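Local atomic coordinates of polyhedrin (Operophtera brumata cypovirus 19, PDB entry 5A99), a protein that forms the crystalline lattice of cypovirus polyhedra, the microcrystalline occlusion bodies of this insect virus, which probably embed and protect the virus particles. Residues L46-R50 / Q65-N70; Q52-I56 / T208-D214; L84-R88 / R98-D102. All coordinates share one frame; numbering follows the deposited sequence.

Interaction 1. Residues L46-R50 / Q65-N70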
ATOM      1  N   LEU A  46      23.051   5.604   6.651  1.00 14.43           N
ATOM      2  CA  LEU A  46      21.739   6.191   6.420  1.00 11.64           C
ATOM      3  C   LEU A  46      20.827   5.214   5.715  1.00 13.81           C
ATOM      4  O   LEU A  46      21.232   4.527   4.769  1.00 14.16           O
ATOM      5  CB  LEU A  46      21.830   7.444   5.539  1.00 14.02           C
ATOM      6  CG  LEU A  46      22.175   8.782   6.184  1.00 11.60           C
ATOM      7  CD1 LEU A  46      23.594   8.740   6.767  1.00  9.50           C
ATOM      8  CD2 LEU A  46      22.035   9.899   5.159  1.00 10.22           C
ATOM      9  N   GLN A  47      19.581   5.184   6.165  1.00 14.44           N
ATOM     10  CA  GLN A  47      18.515   4.590   5.390  1.00 19.24           C
ATOM     11  C   GLN A  47      17.617   5.720   4.874  1.00 12.47           C
ATOM     12  O   GLN A  47      17.077   6.506   5.651  1.00 11.77           O
ATOM     13  CB  GLN A  47      17.706   3.601   6.223  1.00 15.32           C
ATOM     14  CG  GLN A  47      16.573   2.975   5.439  1.00 14.60           C
ATOM     15  CD  GLN A  47      15.958   1.781   6.133  1.00 22.41           C
ATOM     16  OE1 GLN A  47      15.743   0.740   5.515  1.00 20.55           O
ATOM     17  NE2 GLN A  47      15.658   1.928   7.417  1.00 19.07           N
ATOM     18  N   ILE A  48      17.486   5.790   3.553  1.00 11.79           N
ATOM     19  CA  ILE A  48      16.688   6.807   2.886  1.00  7.04           C
ATOM     20  C   ILE A  48      15.416   6.189   2.336  1.00  9.64           C
ATOM     21  O   ILE A  48      15.441   5.170   1.653  1.00 10.01           O
ATOM     22  CB  ILE A  48      17.487   7.480   1.733  1.00  8.60           C
ATOM     23  CG1 ILE A  48      18.796   8.054   2.271  1.00 11.50           C
ATOM     24  CG2 ILE A  48      16.663   8.575   1.050  1.00  8.90           C
ATOM     25  CD1 ILE A  48      19.619   8.820   1.242  1.00 13.71           C
ATOM     26  N   ILE A  49      14.294   6.805   2.673  1.00 12.71           N
ATOM     27  CA  ILE A  49      13.003   6.420   2.116  1.00 10.05           C
ATOM     28  C   ILE A  49      12.487   7.639   1.369  1.00 10.70           C
ATOM     29  O   ILE A  49      12.321   8.705   1.960  1.00  9.04           O
ATOM     30  CB  ILE A  49      12.016   6.007   3.220  1.00 12.83           C
ATOM     31  CG1 ILE A  49      12.540   4.779   3.973  1.00 15.30           C
ATOM     32  CG2 ILE A  49      10.650   5.680   2.643  1.00 11.79           C
ATOM     33  CD1 ILE A  49      11.710   4.405   5.155  1.00 16.92           C
ATOM     34  N   ARG A  50      12.289   7.499   0.062  1.00 10.37           N
ATOM     35  CA  ARG A  50      11.703   8.567  -0.730  1.00 11.09           C
ATOM     36  C   ARG A  50      10.322   8.198  -1.228  1.00 11.22           C
ATOM     37  O   ARG A  50      10.125   7.173  -1.897  1.00 13.62           O
ATOM     38  CB  ARG A  50      12.554   8.938  -1.937  1.00 10.08           C
ATOM     39  CG  ARG A  50      11.966  10.111  -2.720  1.00 13.11           C
ATOM     40  CD  ARG A  50      12.796  10.486  -3.928  1.00 10.94           C
ATOM     41  NE  ARG A  50      12.559   9.637  -5.095  1.00 12.73           N
ATOM     42  CZ  ARG A  50      13.514   9.005  -5.777  1.00 15.71           C
ATOM     43  NH1 ARG A  50      14.779   9.087  -5.378  1.00 14.54           N
ATOM     44  NH2 ARG A  50      13.202   8.285  -6.860  1.00  9.98           N
ATOM     45  N   GLN A  65       9.443  -1.250   9.310  1.00 13.49           N
ATOM     46  CA  GLN A  65       9.768  -0.689   8.017  1.00 12.36           C
ATOM     47  C   GLN A  65      10.746   0.469   8.155  1.00 12.61           C
ATOM     48  O   GLN A  65      11.183   1.022   7.152  1.00 16.80           O
ATOM     49  CB  GLN A  65       8.484  -0.256   7.308  1.00 14.95           C
ATOM     50  CG  GLN A  65       7.503  -1.409   7.165  1.00 11.44           C
ATOM     51  CD  GLN A  65       6.117  -0.949   6.760  1.00 15.33           C
ATOM     52  OE1 GLN A  65       5.635   0.084   7.214  1.00 14.97           O
ATOM     53  NE2 GLN A  65       5.475  -1.715   5.893  1.00 17.33           N
ATOM     54  N   LEU A  66      11.101   0.808   9.399  1.00 17.70           N
ATOM     55  CA  LEU A  66      12.019   1.915   9.691  1.00 14.19           C
ATOM     56  C   LEU A  66      13.379   1.436  10.213  1.00 12.20           C
ATOM     57  O   LEU A  66      14.404   2.076   9.993  1.00 13.62           O
ATOM     58  CB  LEU A  66      11.392   2.868  10.718  1.00 12.17           C
ATOM     59  CG  LEU A  66      10.086   3.566  10.299  1.00 12.94           C
ATOM     60  CD1 LEU A  66       9.416   4.249  11.489  1.00 17.37           C
ATOM     61  CD2 LEU A  66      10.357   4.546   9.192  1.00 14.61           C
ATOM     62  N   VAL A  67      13.391   0.316  10.915  1.00 13.58           N
ATOM     63  CA  VAL A  67      14.639  -0.220  11.435  1.00 14.50           C
ATOM     64  C   VAL A  67      15.497  -0.712  10.267  1.00 13.95           C
ATOM     65  O   VAL A  67      15.013  -0.836   9.140  1.00 14.77           O
ATOM     66  CB  VAL A  67      14.386  -1.380  12.405  1.00 11.79           C
ATOM     67  CG1 VAL A  67      13.605  -0.899  13.607  1.00 15.25           C
ATOM     68  CG2 VAL A  67      13.655  -2.523  11.705  1.00 11.40           C
ATOM     69  N   LEU A  68      16.769  -0.970  10.529  1.00 12.73           N
ATOM     70  CA  LEU A  68      17.610  -1.684   9.571  1.00 12.60           C
ATOM     71  C   LEU A  68      18.447  -2.723  10.321  1.00 11.86           C
ATOM     72  O   LEU A  68      19.187  -2.385  11.235  1.00 14.79           O
ATOM     73  CB  LEU A  68      18.510  -0.709   8.802  1.00 17.41           C
ATOM     74  CG  LEU A  68      19.171  -1.257   7.529  1.00 15.97           C
ATOM     75  CD1 LEU A  68      19.679  -0.101   6.651  1.00 14.14           C
ATOM     76  CD2 LEU A  68      20.310  -2.214   7.861  1.00 13.72           C
ATOM     77  N   PRO A  69      18.396  -3.985   9.888  1.00 16.15           N
ATOM     78  CA  PRO A  69      17.810  -4.436   8.626  1.00 11.85           C
ATOM     79  C   PRO A  69      16.293  -4.569   8.658  1.00 14.98           C
ATOM     80  O   PRO A  69      15.661  -4.676   9.725  1.00 10.14           O
ATOM     81  CB  PRO A  69      18.451  -5.814   8.429  1.00 17.35           C
ATOM     82  CG  PRO A  69      18.665  -6.311   9.820  1.00 11.45           C
ATOM     83  CD  PRO A  69      19.005  -5.098  10.643  1.00 10.25           C
ATOM     84  N   ASN A  70      15.710  -4.565   7.462  1.00 11.17           N
ATOM     85  CA  ASN A  70      14.295  -4.844   7.293  1.00 11.29           C
ATOM     86  C   ASN A  70      14.079  -5.623   5.999  1.00 16.04           C
ATOM     87  O   ASN A  70      15.035  -5.902   5.270  1.00 17.22           O
ATOM     88  CB  ASN A  70      13.469  -3.544   7.306  1.00 13.53           C
ATOM     89  CG  ASN A  70      13.844  -2.598   6.190  1.00 16.43           C
ATOM     90  OD1 ASN A  70      13.446  -2.786   5.033  1.00 13.84           O
ATOM     91  ND2 ASN A  70      14.585  -1.551   6.532  1.00 17.16           N
TER

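Interaction 2. Residues Q52-I56 / T208-D214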
ATOM      1  N   GLN A  52       7.177   9.911  -3.566  1.00  5.94           N
ATOM      2  CA  GLN A  52       6.983  10.922  -4.589  1.00  7.87           C
ATOM      3  C   GLN A  52       5.672  10.721  -5.325  1.00 11.74           C
ATOM      4  O   GLN A  52       5.171   9.597  -5.457  1.00 12.31           O
ATOM      5  CB  GLN A  52       8.143  10.901  -5.586  1.00  8.28           C
ATOM      6  CG  GLN A  52       8.153   9.697  -6.506  1.00 13.69           C
ATOM      7  CD  GLN A  52       9.431   9.587  -7.334  1.00  7.64           C
ATOM      8  OE1 GLN A  52      10.518   9.951  -6.880  1.00  9.03           O
ATOM      9  NE2 GLN A  52       9.304   9.060  -8.551  1.00 10.82           N
ATOM     10  N   ASN A  53       5.137  11.823  -5.832  1.00 11.17           N
ATOM     11  CA  ASN A  53       3.873  11.812  -6.526  1.00 12.77           C
ATOM     12  C   ASN A  53       3.677  13.134  -7.266  1.00 10.46           C
ATOM     13  O   ASN A  53       4.164  14.184  -6.823  1.00 11.78           O
ATOM     14  CB  ASN A  53       2.741  11.590  -5.517  1.00  9.31           C
ATOM     15  CG  ASN A  53       1.424  11.246  -6.181  1.00  8.51           C
ATOM     16  OD1 ASN A  53       0.615  12.131  -6.497  1.00 11.77           O
ATOM     17  ND2 ASN A  53       1.196   9.957  -6.400  1.00 11.19           N
ATOM     18  N   PRO A  54       2.969  13.096  -8.397  1.00 12.65           N
ATOM     19  CA  PRO A  54       2.778  14.381  -9.080  1.00 13.08           C
ATOM     20  C   PRO A  54       1.863  15.323  -8.313  1.00  9.75           C
ATOM     21  O   PRO A  54       1.894  16.527  -8.573  1.00 11.17           O
ATOM     22  CB  PRO A  54       2.162  13.992 -10.433  1.00 10.42           C
ATOM     23  CG  PRO A  54       1.756  12.569 -10.316  1.00 13.24           C
ATOM     24  CD  PRO A  54       2.246  11.989  -9.043  1.00 13.70           C
ATOM     25  N   ARG A  55       1.108  14.807  -7.346  1.00 10.37           N
ATOM     26  CA  ARG A  55       0.052  15.602  -6.710  1.00  9.96           C
ATOM     27  C   ARG A  55      -0.047  15.482  -5.193  1.00 11.35           C
ATOM     28  O   ARG A  55      -0.167  16.488  -4.498  1.00 12.19           O
ATOM     29  CB  ARG A  55      -1.295  15.223  -7.306  1.00 10.54           C
ATOM     30  CG  ARG A  55      -1.494  15.702  -8.723  1.00 10.10           C
ATOM     31  CD  ARG A  55      -2.885  15.362  -9.202  1.00  9.48           C
ATOM     32  NE  ARG A  55      -3.116  15.846 -10.554  1.00 11.23           N
ATOM     33  CZ  ARG A  55      -4.323  16.012 -11.089  1.00 10.54           C
ATOM     34  NH1 ARG A  55      -5.419  15.738 -10.378  1.00 10.72           N
ATOM     35  NH2 ARG A  55      -4.431  16.459 -12.331  1.00 11.79           N
ATOM     36  N   ILE A  56      -0.016  14.256  -4.677  1.00  7.59           N
ATOM     37  CA  ILE A  56      -0.348  14.037  -3.284  1.00  9.41           C
ATOM     38  C   ILE A  56       0.411  12.856  -2.701  1.00 11.33           C
ATOM     39  O   ILE A  56       0.576  11.815  -3.339  1.00 10.99           O
ATOM     40  CB  ILE A  56      -1.896  13.860  -3.097  1.00  7.14           C
ATOM     41  CG1 ILE A  56      -2.267  13.844  -1.602  1.00  6.77           C
ATOM     42  CG2 ILE A  56      -2.407  12.611  -3.821  1.00  8.10           C
ATOM     43  CD1 ILE A  56      -3.781  13.833  -1.329  1.00 10.45           C
ATOM     44  N   THR A 208      -5.877  12.294 -10.006  1.00  8.87           N
ATOM     45  CA  THR A 208      -5.332  12.098  -8.674  1.00 12.46           C
ATOM     46  C   THR A 208      -5.342  10.613  -8.284  1.00 12.25           C
ATOM     47  O   THR A 208      -4.312  10.071  -7.887  1.00 12.88           O
ATOM     48  CB  THR A 208      -6.112  12.908  -7.639  1.00 13.25           C
ATOM     49  OG1 THR A 208      -5.945  14.299  -7.915  1.00 16.44           O
ATOM     50  CG2 THR A 208      -5.613  12.625  -6.240  1.00 11.40           C
ATOM     51  N   LEU A 209      -6.506   9.971  -8.417  1.00  7.56           N
ATOM     52  CA  LEU A 209      -6.676   8.560  -8.083  1.00 10.43           C
ATOM     53  C   LEU A 209      -5.881   7.613  -8.985  1.00 10.99           C
ATOM     54  O   LEU A 209      -5.241   6.686  -8.492  1.00 12.67           O
ATOM     55  CB  LEU A 209      -8.164   8.180  -8.097  1.00  8.77           C
ATOM     56  CG  LEU A 209      -9.002   8.904  -7.036  1.00 11.20           C
ATOM     57  CD1 LEU A 209     -10.478   8.568  -7.170  1.00 11.17           C
ATOM     58  CD2 LEU A 209      -8.508   8.566  -5.620  1.00 11.11           C
ATOM     59  N   ILE A 210      -5.894   7.851 -10.296  1.00  7.96           N
ATOM     60  CA  ILE A 210      -5.206   6.954 -11.225  1.00  9.31           C
ATOM     61  C   ILE A 210      -3.690   6.976 -11.012  1.00 12.52           C
ATOM     62  O   ILE A 210      -3.005   6.011 -11.364  1.00  8.83           O
ATOM     63  CB  ILE A 210      -5.541   7.279 -12.709  1.00  8.73           C
ATOM     64  CG1 ILE A 210      -5.394   6.037 -13.591  1.00  8.45           C
ATOM     65  CG2 ILE A 210      -4.664   8.415 -13.241  1.00  8.42           C
ATOM     66  CD1 ILE A 210      -6.276   4.866 -13.199  1.00 12.20           C
ATOM     67  N   ARG A 211      -3.184   8.072 -10.433  1.00 11.55           N
ATOM     68  CA  ARG A 211      -1.758   8.211 -10.122  1.00 11.18           C
ATOM     69  C   ARG A 211      -1.468   8.229  -8.628  1.00 10.44           C
ATOM     70  O   ARG A 211      -0.426   8.747  -8.195  1.00 10.53           O
ATOM     71  CB  ARG A 211      -1.207   9.495 -10.729  1.00  7.65           C
ATOM     72  CG  ARG A 211      -1.163   9.481 -12.233  1.00  8.32           C
ATOM     73  CD  ARG A 211      -0.328   8.323 -12.774  1.00 11.83           C
ATOM     74  NE  ARG A 211      -0.094   8.515 -14.197  1.00  9.85           N
ATOM     75  CZ  ARG A 211       0.924   9.212 -14.688  1.00 10.87           C
ATOM     76  NH1 ARG A 211       1.811   9.759 -13.872  1.00 14.27           N
ATOM     77  NH2 ARG A 211       1.056   9.367 -15.992  1.00  9.08           N
ATOM     78  N   LEU A 212      -2.384   7.682  -7.837  1.00 11.01           N
ATOM     79  CA  LEU A 212      -2.247   7.715  -6.384  1.00 12.31           C
ATOM     80  C   LEU A 212      -1.005   6.923  -5.961  1.00 10.73           C
ATOM     81  O   LEU A 212      -0.281   7.298  -5.029  1.00 12.21           O
ATOM     82  CB  LEU A 212      -3.513   7.143  -5.733  1.00 11.81           C
ATOM     83  CG  LEU A 212      -3.855   7.642  -4.330  1.00 15.10           C
ATOM     84  CD1 LEU A 212      -3.953   9.158  -4.322  1.00 18.41           C
ATOM     85  CD2 LEU A 212      -5.148   7.005  -3.821  1.00 15.25           C
ATOM     86  N   ASN A 213      -0.766   5.819  -6.659  1.00 10.68           N
ATOM     87  CA  ASN A 213       0.442   5.018  -6.477  1.00 11.04           C
ATOM     88  C   ASN A 213       1.360   5.148  -7.691  1.00 10.34           C
ATOM     89  O   ASN A 213       1.903   4.164  -8.192  1.00 10.00           O
ATOM     90  CB  ASN A 213       0.068   3.557  -6.274  1.00 12.78           C
ATOM     91  CG  ASN A 213      -0.838   3.356  -5.083  1.00 13.68           C
ATOM     92  OD1 ASN A 213      -0.584   3.886  -3.997  1.00 16.47           O
ATOM     93  ND2 ASN A 213      -1.907   2.591  -5.276  1.00 18.20           N
ATOM     94  N   ASP A 214       1.511   6.383  -8.148  1.00  9.31           N
ATOM     95  CA  ASP A 214       2.335   6.727  -9.301  1.00 12.65           C
ATOM     96  C   ASP A 214       3.732   6.102  -9.257  1.00 13.29           C
ATOM     97  O   ASP A 214       4.212   5.557 -10.244  1.00 16.10           O
ATOM     98  CB  ASP A 214       2.455   8.253  -9.366  1.00 13.69           C
ATOM     99  CG  ASP A 214       3.357   8.712 -10.473  1.00 13.63           C
ATOM    100  OD1 ASP A 214       4.577   8.767 -10.232  1.00 14.20           O
ATOM    101  OD2 ASP A 214       2.848   8.992 -11.580  1.00 15.92           O
TER
HETATM  102  O   HOH W   1      -2.237  11.828  -7.657  1.00 12.33           O
HETATM  103  O   HOH W   2       1.093   9.251  -3.440  1.00 10.94           O

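Interaction 3. Residues L84-R88 / R98-D102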
ATOM      1  N   LEU A  84      14.489 -10.938  18.251  1.00 14.43           N
ATOM      2  CA  LEU A  84      13.777  -9.811  17.662  1.00 18.99           C
ATOM      3  C   LEU A  84      12.329  -9.829  18.128  1.00 20.56           C
ATOM      4  O   LEU A  84      11.755  -8.780  18.420  1.00 12.78           O
ATOM      5  CB  LEU A  84      13.857  -9.829  16.129  1.00 15.77           C
ATOM      6  CG  LEU A  84      13.172  -8.682  15.371  1.00 21.97           C
ATOM      7  CD1 LEU A  84      13.640  -7.302  15.849  1.00 15.75           C
ATOM      8  CD2 LEU A  84      13.409  -8.822  13.874  1.00 22.92           C
ATOM      9  N   ARG A  85      11.745 -11.020  18.213  1.00 16.40           N
ATOM     10  CA  ARG A  85      10.364 -11.134  18.648  1.00 12.79           C
ATOM     11  C   ARG A  85      10.216 -10.585  20.073  1.00 13.95           C
ATOM     12  O   ARG A  85       9.282  -9.837  20.375  1.00 12.28           O
ATOM     13  CB  ARG A  85       9.893 -12.586  18.602  1.00 15.77           C
ATOM     14  CG  ARG A  85       8.621 -12.826  19.405  1.00 14.28           C
ATOM     15  CD  ARG A  85       8.082 -14.231  19.243  1.00 16.79           C
ATOM     16  NE  ARG A  85       6.755 -14.349  19.851  1.00 19.95           N
ATOM     17  CZ  ARG A  85       6.082 -15.490  19.965  1.00 14.63           C
ATOM     18  NH1 ARG A  85       6.615 -16.615  19.527  1.00 16.31           N
ATOM     19  NH2 ARG A  85       4.875 -15.507  20.523  1.00  9.94           N
ATOM     20  N   HIS A  86      11.137 -10.975  20.944  1.00 14.08           N
ATOM     21  CA  HIS A  86      11.085 -10.581  22.348  1.00 14.52           C
ATOM     22  C   HIS A  86      11.185  -9.070  22.491  1.00 17.13           C
ATOM     23  O   HIS A  86      10.495  -8.450  23.309  1.00 11.07           O
ATOM     24  CB  HIS A  86      12.241 -11.220  23.120  1.00 15.23           C
ATOM     25  CG  HIS A  86      12.212 -12.716  23.128  1.00 16.34           C
ATOM     26  ND1 HIS A  86      11.083 -13.447  22.823  1.00 16.12           N
ATOM     27  CD2 HIS A  86      13.187 -13.621  23.391  1.00 22.29           C
ATOM     28  CE1 HIS A  86      11.363 -14.737  22.899  1.00 17.01           C
ATOM     29  NE2 HIS A  86      12.631 -14.869  23.245  1.00 20.44           N
ATOM     30  N   LEU A  87      12.087  -8.494  21.709  1.00 14.08           N
ATOM     31  CA  LEU A  87      12.282  -7.056  21.699  1.00 14.61           C
ATOM     32  C   LEU A  87      10.963  -6.356  21.367  1.00 10.85           C
ATOM     33  O   LEU A  87      10.510  -5.470  22.103  1.00 12.19           O
ATOM     34  CB  LEU A  87      13.364  -6.697  20.682  1.00 11.24           C
ATOM     35  CG  LEU A  87      13.528  -5.202  20.416  1.00  9.05           C
ATOM     36  CD1 LEU A  87      13.823  -4.471  21.718  1.00  9.77           C
ATOM     37  CD2 LEU A  87      14.600  -4.961  19.371  1.00 18.22           C
ATOM     38  N   ARG A  88      10.333  -6.784  20.280  1.00  7.55           N
ATOM     39  CA  ARG A  88       9.103  -6.161  19.815  1.00 13.63           C
ATOM     40  C   ARG A  88       7.991  -6.327  20.827  1.00 12.42           C
ATOM     41  O   ARG A  88       7.245  -5.384  21.071  1.00  9.82           O
ATOM     42  CB  ARG A  88       8.683  -6.743  18.477  1.00 11.92           C
ATOM     43  CG  ARG A  88       9.605  -6.344  17.342  1.00 14.21           C
ATOM     44  CD  ARG A  88       9.244  -7.066  16.064  1.00 11.19           C
ATOM     45  NE  ARG A  88       8.181  -6.387  15.325  1.00 12.06           N
ATOM     46  CZ  ARG A  88       7.774  -6.740  14.110  1.00 13.48           C
ATOM     47  NH1 ARG A  88       8.323  -7.789  13.491  1.00 20.52           N
ATOM     48  NH2 ARG A  88       6.814  -6.053  13.516  1.00 17.82           N
ATOM     49  N   ARG A  98      10.153 -10.401  27.021  1.00 18.44           N
ATOM     50  CA  ARG A  98      11.230 -11.000  27.807  1.00 12.29           C
ATOM     51  C   ARG A  98      12.625 -10.638  27.306  1.00 11.51           C
ATOM     52  O   ARG A  98      13.614 -11.227  27.742  1.00 16.52           O
ATOM     53  CB  ARG A  98      11.084 -12.519  27.829  1.00 11.54           C
ATOM     54  CG  ARG A  98      11.379 -13.204  26.512  1.00 11.78           C
ATOM     55  CD  ARG A  98      11.314 -14.716  26.674  1.00 14.68           C
ATOM     56  NE  ARG A  98       9.949 -15.187  26.935  1.00 16.38           N
ATOM     57  CZ  ARG A  98       9.632 -16.443  27.249  1.00 14.51           C
ATOM     58  NH1 ARG A  98      10.585 -17.362  27.355  1.00 14.30           N
ATOM     59  NH2 ARG A  98       8.361 -16.782  27.461  1.00 16.20           N
ATOM     60  N   SER A  99      12.707  -9.656  26.412  1.00 13.04           N
ATOM     61  CA  SER A  99      13.970  -9.246  25.838  1.00 12.84           C
ATOM     62  C   SER A  99      14.964  -8.827  26.920  1.00 12.46           C
ATOM     63  O   SER A  99      14.586  -8.349  28.000  1.00 13.85           O
ATOM     64  CB  SER A  99      13.732  -8.081  24.870  1.00 11.80           C
ATOM     65  OG  SER A  99      14.940  -7.650  24.293  1.00 11.39           O
ATOM     66  N   GLN A 100      16.244  -8.984  26.617  1.00 14.49           N
ATOM     67  CA  GLN A 100      17.302  -8.425  27.444  1.00 14.59           C
ATOM     68  C   GLN A 100      17.748  -7.095  26.846  1.00 17.05           C
ATOM     69  O   GLN A 100      18.706  -6.474  27.315  1.00 15.52           O
ATOM     70  CB  GLN A 100      18.486  -9.388  27.505  1.00 16.55           C
ATOM     71  CG  GLN A 100      18.191 -10.700  28.208  1.00 16.45           C
ATOM     72  CD  GLN A 100      19.454 -11.505  28.470  1.00 18.06           C
ATOM     73  OE1 GLN A 100      19.877 -12.301  27.633  1.00 15.80           O
ATOM     74  NE2 GLN A 100      20.072 -11.286  29.628  1.00 13.99           N
ATOM     75  N   HIS A 101      17.046  -6.663  25.804  1.00 14.04           N
ATOM     76  CA  HIS A 101      17.436  -5.471  25.065  1.00 15.68           C
ATOM     77  C   HIS A 101      16.404  -4.364  25.230  1.00 17.59           C
ATOM     78  O   HIS A 101      15.228  -4.536  24.866  1.00 13.54           O
ATOM     79  CB  HIS A 101      17.601  -5.798  23.578  1.00 13.23           C
ATOM     80  CG  HIS A 101      18.597  -6.880  23.294  1.00 18.84           C
ATOM     81  ND1 HIS A 101      18.281  -8.001  22.557  1.00 17.97           N
ATOM     82  CD2 HIS A 101      19.907  -7.006  23.625  1.00 16.44           C
ATOM     83  CE1 HIS A 101      19.344  -8.777  22.459  1.00 21.41           C
ATOM     84  NE2 HIS A 101      20.346  -8.196  23.099  1.00 20.27           N
ATOM     85  N   ASP A 102      16.845  -3.227  25.767  1.00 14.66           N
ATOM     86  CA  ASP A 102      15.995  -2.038  25.865  1.00 16.96           C
ATOM     87  C   ASP A 102      15.786  -1.399  24.501  1.00 17.51           C
ATOM     88  O   ASP A 102      14.691  -0.933  24.181  1.00 17.54           O
ATOM     89  CB  ASP A 102      16.639  -0.988  26.758  1.00 11.19           C
ATOM     90  CG  ASP A 102      16.192  -1.084  28.197  1.00 16.35           C
ATOM     91  OD1 ASP A 102      15.241  -1.845  28.485  1.00 15.37           O
ATOM     92  OD2 ASP A 102      16.778  -0.371  29.038  1.00 20.29           O
TER

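Interaction 1. Residues L46-R50 / Q65-N70
Asn70 ND2 is held between two acceptors: it donates to Gln47 OE1 across the contact at 2.8 Å and to the carbonyl oxygen of Val67 in its own loop, Asn70 ND2 to Val67 O being 2.7 Å. Both acceptors lie close to the plane of the Asn70 amide. On the Gln47 side the donor sits in the carbonyl plane, on a lone pair of OE1 (C=O...N 126°); the two amides are nearly coplanar, their planes 28° apart, and approach from opposite directions. Gln47 gets there with CG trans to its backbone N (chi1 179°) and an extended chain that carries the amide straight out from strand 46-53. Its NE2 also makes a weak bond, 3.3 Å, to Val67 O, the oxygen already used by Asn70, while Leu66 O lies 2.9 Å from Gln47 NE2. Strand 46-53 is an inner strand of the six-stranded antiparallel sheet, flanked by strands 33-40 and 218-222, and the loop 65-70 runs past one face of it; Ile48 on the strand packs instead on helix 225-236. Beside the amide pair lies an apolar contact, Ile49 CD1 to Leu66 CD2 at 4.3 Å. The same Ile49 CD1 sits 4.0 Å from Gln65 O, an oxygen that accepts a hydrogen bond from Tyr219. The other amide oxygen, Asn70 OD1, accepts from the backbone N of Arg72 and Ile73.

Interaction 2. Residues Q52-I56 / T208-D214
The end of strand 46-53 and the turn after it run beside the C-terminal end of helix 205-210 and the type I beta turn Arg211-Asp214, with the CA atoms of Asn53 and Asp214 6.0 Å apart. Asn53 ties the two together. Its ND2 donates to Arg211 O at 2.7 Å; ND2 lies in the Arg211 carbonyl plane, while the acceptor O is 18° out of the Asn53 amide plane. At the other end of the amide, Asn53 OD1 accepts from the backbone N of Arg55 and of Ile56, each at 2.9 Å and from opposite faces of the carbonyl plane. The bond from Arg55 N closes an Asx turn, and that from Ile56 N extends it to an Asx motif. With CG trans to the backbone N (chi1 -167°), the one amide also reaches across to the helix end. Segment 52-56 leads from strand 46-53 of the six-stranded sheet to strand 56-61 of the three-stranded one. Water 1 donates to Asn53 OD1 and to Thr208 O, a further bridge. Next to the amide, the Pro54 ring packs against the Asp214 carboxylate, Pro54 CD being 3.7 Å from Asp214 CG. That carboxylate is fixed by a salt bridge, Arg211 NH1 to Asp214 OD2 at 2.6 Å, and by Arg127 of the second subunit, which pairs with OD1. The extended Arg55 chain brings NH1 to Thr208 OG1 at 2.9 Å, close to the guanidinium plane; NH1 also donates to Asn204 O, and OG1 is itself hydrogen-bonded to Leu199 O. Ile56 and Leu212 lie side by side, Ile56 CG2 to Leu212 CD1 3.8 Å. In the trimer Leu212 packs on Leu212 of both other subunits.

Interaction 3. Residues L84-R88 / R98-D102
His86 and Arg98 meet in a CH-pi contact at the surface, where helix 81-92 is met by the loop that returns from it toward strand 110-116. Arg98 CG stands over the middle of the imidazole, 3.5 Å from the ring centroid and 11° off its normal. The next methylene continues across the same ring, with Arg98 CD 3.7 Å from His86 NE2, and the chain then bends about the CG-CD bond. Arg98 CG lies between its backbone N and carbonyl carbon (chi1 71°), and this turn of the side chain lays the aliphatic part over the ring. The guanidinium plane beyond is turned 24° from that of the imidazole.

The tighter part lies further along the loop, where the backbones come together: the CA atoms of His86 and Ser99 are 4.7 Å apart. Here the small Ser99 side chain fits against the helix backbone, its CB 3.6 Å from both His86 O and Leu87 N. Its hydroxyl reaches forward along the loop, and Ser99 OG accepts from the backbone N of His101 at 2.8 Å, an ST turn that fixes the course of the loop beside the helix. No hydrogen bond joins the two segments, so the close fit rests on van der Waals contact. Leu87, buried beneath and packed also on Trp63, supplies the inner end of the contact, whereas Arg98 is exposed at the outer edge; residues of both segments also touch crystal neighbours. The His101 ring leads away from the helix and meets that of Tyr79. The backbone of His101 remains close: the methyl Leu87 CD1 lies 3.4 Å from His101 O.

Interactions 1 and 2 are buried and share strand 46-53, whose successive parts face first the loop 65-70 and then the end of helix 205-210; their centres are 23 Å apart. In both, a side-chain amide from the strand region reaches across to polar groups of loop or helix end, with apolar contacts alongside. Interaction 2 adds charged groups and waters and lies at the subunit interfaces. Interaction 3 belongs to the surface, its centre about 38 Å from that of interaction 2, and joins a helix to its own following loop without a cross-segment hydrogen bond, relying on CH-pi and van der Waals packing where the residues also touch crystal neighbours.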